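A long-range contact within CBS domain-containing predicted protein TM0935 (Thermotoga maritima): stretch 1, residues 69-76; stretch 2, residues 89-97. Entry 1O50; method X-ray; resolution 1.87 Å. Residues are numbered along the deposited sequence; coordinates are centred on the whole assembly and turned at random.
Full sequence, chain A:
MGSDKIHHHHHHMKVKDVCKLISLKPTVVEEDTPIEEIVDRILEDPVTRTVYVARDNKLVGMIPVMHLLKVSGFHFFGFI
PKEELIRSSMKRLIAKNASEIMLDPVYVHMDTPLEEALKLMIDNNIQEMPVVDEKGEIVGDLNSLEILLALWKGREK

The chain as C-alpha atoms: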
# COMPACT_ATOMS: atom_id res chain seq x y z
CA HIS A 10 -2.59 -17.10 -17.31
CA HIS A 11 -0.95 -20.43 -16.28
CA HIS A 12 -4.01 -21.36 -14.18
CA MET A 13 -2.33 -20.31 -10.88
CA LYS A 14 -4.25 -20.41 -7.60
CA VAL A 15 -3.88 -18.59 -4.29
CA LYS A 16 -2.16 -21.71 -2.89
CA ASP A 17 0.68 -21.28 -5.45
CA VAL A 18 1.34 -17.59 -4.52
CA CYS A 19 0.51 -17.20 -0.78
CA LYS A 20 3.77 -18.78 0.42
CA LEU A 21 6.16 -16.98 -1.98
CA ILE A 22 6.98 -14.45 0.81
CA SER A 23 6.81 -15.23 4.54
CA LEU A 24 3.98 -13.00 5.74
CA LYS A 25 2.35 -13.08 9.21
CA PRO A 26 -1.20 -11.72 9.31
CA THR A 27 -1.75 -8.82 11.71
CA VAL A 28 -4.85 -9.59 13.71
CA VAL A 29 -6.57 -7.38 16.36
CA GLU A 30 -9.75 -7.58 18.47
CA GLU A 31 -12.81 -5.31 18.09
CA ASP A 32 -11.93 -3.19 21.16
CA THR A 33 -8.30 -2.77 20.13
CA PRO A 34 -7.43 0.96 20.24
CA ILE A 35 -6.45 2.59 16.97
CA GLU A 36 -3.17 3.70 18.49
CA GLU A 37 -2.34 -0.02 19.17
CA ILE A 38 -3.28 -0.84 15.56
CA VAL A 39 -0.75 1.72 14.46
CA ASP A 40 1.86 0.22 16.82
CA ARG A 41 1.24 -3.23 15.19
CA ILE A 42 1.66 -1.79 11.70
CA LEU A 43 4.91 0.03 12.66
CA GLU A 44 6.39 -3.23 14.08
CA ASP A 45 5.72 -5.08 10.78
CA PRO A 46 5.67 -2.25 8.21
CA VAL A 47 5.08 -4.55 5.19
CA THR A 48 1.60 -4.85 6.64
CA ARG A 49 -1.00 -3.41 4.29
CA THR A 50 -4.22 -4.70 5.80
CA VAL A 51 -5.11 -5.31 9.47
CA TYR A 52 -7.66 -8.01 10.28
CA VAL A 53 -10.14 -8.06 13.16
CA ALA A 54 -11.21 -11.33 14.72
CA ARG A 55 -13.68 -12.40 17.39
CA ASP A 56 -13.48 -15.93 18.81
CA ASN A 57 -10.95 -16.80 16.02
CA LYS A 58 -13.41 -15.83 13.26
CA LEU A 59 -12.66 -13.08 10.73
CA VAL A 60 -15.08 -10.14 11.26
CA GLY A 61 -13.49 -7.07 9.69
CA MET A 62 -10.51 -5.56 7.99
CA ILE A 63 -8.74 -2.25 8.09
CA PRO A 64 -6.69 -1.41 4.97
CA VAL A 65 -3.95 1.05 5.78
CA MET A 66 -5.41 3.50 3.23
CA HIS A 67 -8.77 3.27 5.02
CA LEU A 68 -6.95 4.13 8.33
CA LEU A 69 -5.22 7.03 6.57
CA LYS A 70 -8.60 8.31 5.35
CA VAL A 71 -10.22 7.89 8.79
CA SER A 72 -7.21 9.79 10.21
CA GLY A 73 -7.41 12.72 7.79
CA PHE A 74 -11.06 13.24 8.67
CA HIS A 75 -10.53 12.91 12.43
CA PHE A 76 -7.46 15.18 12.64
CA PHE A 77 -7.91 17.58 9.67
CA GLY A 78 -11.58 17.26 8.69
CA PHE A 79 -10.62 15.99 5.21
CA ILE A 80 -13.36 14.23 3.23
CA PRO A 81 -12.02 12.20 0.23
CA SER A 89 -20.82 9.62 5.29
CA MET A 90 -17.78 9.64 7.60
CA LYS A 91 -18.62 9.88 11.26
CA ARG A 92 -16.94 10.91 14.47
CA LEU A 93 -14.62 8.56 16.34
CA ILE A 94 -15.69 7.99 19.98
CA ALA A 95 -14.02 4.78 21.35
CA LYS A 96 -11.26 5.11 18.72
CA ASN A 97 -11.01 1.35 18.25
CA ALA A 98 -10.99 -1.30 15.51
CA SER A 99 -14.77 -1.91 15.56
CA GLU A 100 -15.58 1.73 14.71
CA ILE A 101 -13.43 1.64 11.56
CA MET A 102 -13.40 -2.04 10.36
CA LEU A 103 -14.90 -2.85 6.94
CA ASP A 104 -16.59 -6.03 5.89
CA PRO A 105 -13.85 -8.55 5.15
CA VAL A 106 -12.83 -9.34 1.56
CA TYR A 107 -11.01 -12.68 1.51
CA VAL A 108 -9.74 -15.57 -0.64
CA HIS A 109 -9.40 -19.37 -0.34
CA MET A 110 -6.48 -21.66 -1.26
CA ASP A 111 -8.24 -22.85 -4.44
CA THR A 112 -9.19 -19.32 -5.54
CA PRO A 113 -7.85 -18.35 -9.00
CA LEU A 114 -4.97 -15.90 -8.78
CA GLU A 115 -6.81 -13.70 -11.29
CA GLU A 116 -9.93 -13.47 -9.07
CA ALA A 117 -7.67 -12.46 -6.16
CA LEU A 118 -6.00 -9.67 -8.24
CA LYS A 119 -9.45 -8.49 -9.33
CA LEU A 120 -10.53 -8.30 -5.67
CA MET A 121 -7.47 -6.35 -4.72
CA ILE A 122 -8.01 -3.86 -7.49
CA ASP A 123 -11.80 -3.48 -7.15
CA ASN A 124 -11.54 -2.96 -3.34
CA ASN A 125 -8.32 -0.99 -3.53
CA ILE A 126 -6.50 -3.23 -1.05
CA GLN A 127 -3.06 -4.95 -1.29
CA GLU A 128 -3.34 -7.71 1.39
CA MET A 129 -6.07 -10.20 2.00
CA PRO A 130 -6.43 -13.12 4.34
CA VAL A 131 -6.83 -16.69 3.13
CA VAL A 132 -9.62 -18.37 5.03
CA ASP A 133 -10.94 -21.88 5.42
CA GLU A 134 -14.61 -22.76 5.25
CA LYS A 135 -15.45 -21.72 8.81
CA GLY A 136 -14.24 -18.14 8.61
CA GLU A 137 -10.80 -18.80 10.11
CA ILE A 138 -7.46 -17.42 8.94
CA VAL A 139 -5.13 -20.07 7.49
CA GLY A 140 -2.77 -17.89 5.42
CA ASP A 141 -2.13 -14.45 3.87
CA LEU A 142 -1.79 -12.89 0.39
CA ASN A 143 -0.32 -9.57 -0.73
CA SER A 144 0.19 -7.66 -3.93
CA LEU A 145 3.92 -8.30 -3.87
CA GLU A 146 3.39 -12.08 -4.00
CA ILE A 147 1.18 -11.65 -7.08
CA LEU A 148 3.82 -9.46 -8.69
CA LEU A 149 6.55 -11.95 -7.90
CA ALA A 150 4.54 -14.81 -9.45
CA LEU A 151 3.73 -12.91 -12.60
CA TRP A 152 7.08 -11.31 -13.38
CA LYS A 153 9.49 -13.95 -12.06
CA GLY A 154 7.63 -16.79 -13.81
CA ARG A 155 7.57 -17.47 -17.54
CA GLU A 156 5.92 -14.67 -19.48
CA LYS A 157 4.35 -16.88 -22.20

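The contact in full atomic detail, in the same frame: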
# COMPACT_ATOMS: atom_id res chain seq x y z
N LEU A 69 -5.74 5.73 6.96
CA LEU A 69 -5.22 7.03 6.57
C LEU A 69 -6.40 7.99 6.32
O LEU A 69 -6.38 9.13 6.77
CB LEU A 69 -4.35 6.88 5.31
CG LEU A 69 -3.52 8.08 4.89
CD1 LEU A 69 -2.42 8.33 5.95
CD2 LEU A 69 -2.91 7.92 3.48
N LYS A 70 -7.44 7.51 5.66
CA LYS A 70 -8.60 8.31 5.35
C LYS A 70 -9.37 8.70 6.64
O LYS A 70 -9.75 9.84 6.83
CB LYS A 70 -9.52 7.60 4.33
CG LYS A 70 -8.98 7.61 2.91
CD LYS A 70 -9.85 6.77 1.99
CE LYS A 70 -9.26 6.66 0.58
NZ LYS A 70 -10.09 5.73 -0.31
N VAL A 71 -9.59 7.71 7.49
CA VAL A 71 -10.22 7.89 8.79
C VAL A 71 -9.43 8.96 9.58
O VAL A 71 -10.01 9.81 10.26
CB VAL A 71 -10.24 6.51 9.54
CG1 VAL A 71 -10.39 6.70 11.02
CG2 VAL A 71 -11.35 5.64 8.98
N SER A 72 -8.10 8.91 9.46
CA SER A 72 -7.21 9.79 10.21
C SER A 72 -7.28 11.20 9.69
O SER A 72 -7.41 12.10 10.48
CB SER A 72 -5.77 9.26 10.22
OG SER A 72 -5.75 7.94 10.72
N GLY A 73 -7.26 11.41 8.37
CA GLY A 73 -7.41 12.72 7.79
C GLY A 73 -8.70 13.42 8.13
O GLY A 73 -8.73 14.65 8.25
N PHE A 74 -9.81 12.68 8.21
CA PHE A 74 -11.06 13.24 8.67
C PHE A 74 -11.01 13.61 10.16
O PHE A 74 -11.36 14.70 10.55
CB PHE A 74 -12.23 12.28 8.42
CG PHE A 74 -13.52 12.82 8.89
CD1 PHE A 74 -14.09 13.89 8.24
CD2 PHE A 74 -14.13 12.31 10.03
CE1 PHE A 74 -15.30 14.45 8.69
CE2 PHE A 74 -15.32 12.84 10.49
CZ PHE A 74 -15.92 13.91 9.82
N HIS A 75 -10.54 12.68 11.00
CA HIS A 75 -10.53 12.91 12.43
C HIS A 75 -9.64 14.09 12.83
O HIS A 75 -10.04 14.88 13.66
CB HIS A 75 -10.01 11.65 13.15
CG HIS A 75 -10.05 11.77 14.64
ND1 HIS A 75 -11.22 11.73 15.35
CD2 HIS A 75 -9.05 11.92 15.55
CE1 HIS A 75 -10.95 11.84 16.64
NE2 HIS A 75 -9.65 11.97 16.78
N PHE A 76 -8.44 14.17 12.25
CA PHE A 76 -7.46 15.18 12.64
C PHE A 76 -7.51 16.47 11.84
O PHE A 76 -7.20 17.52 12.37
CB PHE A 76 -6.06 14.58 12.60
CG PHE A 76 -5.81 13.61 13.70
CD1 PHE A 76 -5.56 14.06 14.99
CD2 PHE A 76 -5.81 12.25 13.48
CE1 PHE A 76 -5.35 13.17 16.01
CE2 PHE A 76 -5.57 11.38 14.48
CZ PHE A 76 -5.36 11.85 15.76
N SER A 89 -21.13 11.04 5.25
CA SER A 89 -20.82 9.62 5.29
C SER A 89 -19.81 9.22 6.38
O SER A 89 -20.02 8.21 7.06
CB SER A 89 -20.27 9.15 3.94
OG SER A 89 -19.63 7.89 4.09
N MET A 90 -18.70 9.95 6.50
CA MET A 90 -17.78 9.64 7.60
C MET A 90 -18.17 10.34 8.89
O MET A 90 -18.61 11.49 8.90
CB MET A 90 -16.31 9.86 7.29
CG MET A 90 -15.93 10.85 6.21
SD MET A 90 -14.34 10.31 5.46
CE MET A 90 -13.57 8.97 6.73
N LYS A 91 -18.01 9.58 9.97
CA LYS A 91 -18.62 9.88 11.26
C LYS A 91 -17.51 10.02 12.29
O LYS A 91 -16.36 9.68 12.04
CB LYS A 91 -19.61 8.78 11.66
CG LYS A 91 -20.80 8.61 10.74
CD LYS A 91 -21.64 9.85 10.68
CE LYS A 91 -23.15 9.57 10.57
NZ LYS A 91 -23.83 9.43 11.92
N ARG A 92 -17.88 10.52 13.45
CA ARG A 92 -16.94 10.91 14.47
C ARG A 92 -16.47 9.67 15.23
O ARG A 92 -17.28 8.81 15.59
CB ARG A 92 -17.64 11.90 15.40
CG ARG A 92 -16.85 12.33 16.60
CD ARG A 92 -17.60 13.30 17.49
NE ARG A 92 -16.73 13.68 18.61
CZ ARG A 92 -16.98 14.68 19.45
NH1 ARG A 92 -18.08 15.40 19.35
NH2 ARG A 92 -16.11 14.92 20.41
N LEU A 93 -15.17 9.60 15.50
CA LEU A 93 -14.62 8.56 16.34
C LEU A 93 -14.94 8.89 17.81
O LEU A 93 -14.79 10.03 18.24
CB LEU A 93 -13.13 8.43 16.13
CG LEU A 93 -12.71 8.02 14.72
CD1 LEU A 93 -11.21 8.04 14.65
CD2 LEU A 93 -13.26 6.64 14.37
N ILE A 94 -15.37 7.87 18.55
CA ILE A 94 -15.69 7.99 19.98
C ILE A 94 -14.77 7.08 20.84
O ILE A 94 -13.97 7.57 21.64
CB ILE A 94 -17.21 7.67 20.19
CG1 ILE A 94 -18.09 8.52 19.26
CG2 ILE A 94 -17.63 7.86 21.64
CD1 ILE A 94 -18.27 9.95 19.68
N ALA A 95 -14.90 5.77 20.67
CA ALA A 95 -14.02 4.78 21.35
C ALA A 95 -12.60 4.78 20.77
O ALA A 95 -11.60 4.48 21.47
CB ALA A 95 -14.66 3.38 21.27
N LYS A 96 -12.48 5.22 19.50
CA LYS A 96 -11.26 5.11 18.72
C LYS A 96 -10.69 3.67 18.78
O LYS A 96 -9.61 3.42 19.27
CB LYS A 96 -10.26 6.17 19.18
CG LYS A 96 -10.81 7.62 19.00
CD LYS A 96 -10.40 8.54 20.15
CE LYS A 96 -11.15 9.85 20.05
NZ LYS A 96 -10.74 10.85 21.09
N ASN A 97 -11.47 2.73 18.29
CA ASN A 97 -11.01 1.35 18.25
C ASN A 97 -11.27 0.68 16.88
O ASN A 97 -11.88 1.29 15.99
CB ASN A 97 -11.56 0.54 19.45
CG ASN A 97 -13.10 0.39 19.44
OD1 ASN A 97 -13.76 0.35 18.41
ND2 ASN A 97 -13.66 0.24 20.62
O HOH W 1 -13.51 11.36 13.95

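An extended, irregular segment lies against one side of a helix here, and no direct hydrogen bond joins the two; packing on two aromatic rings and one bridging water do the work. Ser 89 stands clear of the helix, and the contact opens at Met 90, whose side chain points toward it. Its CG sits over one face of the Phe 74 ring, 4.2 Å from the ring centroid and only 16° off the normal, a CH-pi arrangement. The chain then runs on past the ring, with SD lying oblique to it at 5.0 Å from the centroid, until CE reaches the helix backbone: Met 90 CE is 4.0 Å from Phe 74 CB and 3.9 Å from Lys 70 O. One flexible thioether thus follows the aromatic side chain from ring to root, with chi1 and chi3 lying between the usual wells.

Lys 91 turns its side chain away and offers backbone instead, its O lying 3.7 Å from Phe 74 CE2. Arg 92 also points away, although Arg 92 CA is 7.0 Å from His 75 CA, so closeness of backbone alone makes no side-chain contact.

Leu 93 turns inward again and is buried. Its CD1 serves two neighbours, packing 4.0 Å from Val 71 CG1 and sitting over one face of the His 75 ring, 4.1 Å from the centroid. Its backbone is used as well: Leu 93 N donates to a water at 2.9 Å, and that water lies 2.7 Å from His 75 ND1, linking loop backbone to helix side chain. Ile 94 points away.

Lys 96, with positive phi, closes the contact by bringing CE to 4.0 Å from His 75 CE1. Asn 97 leaves the helix behind and caps the next one.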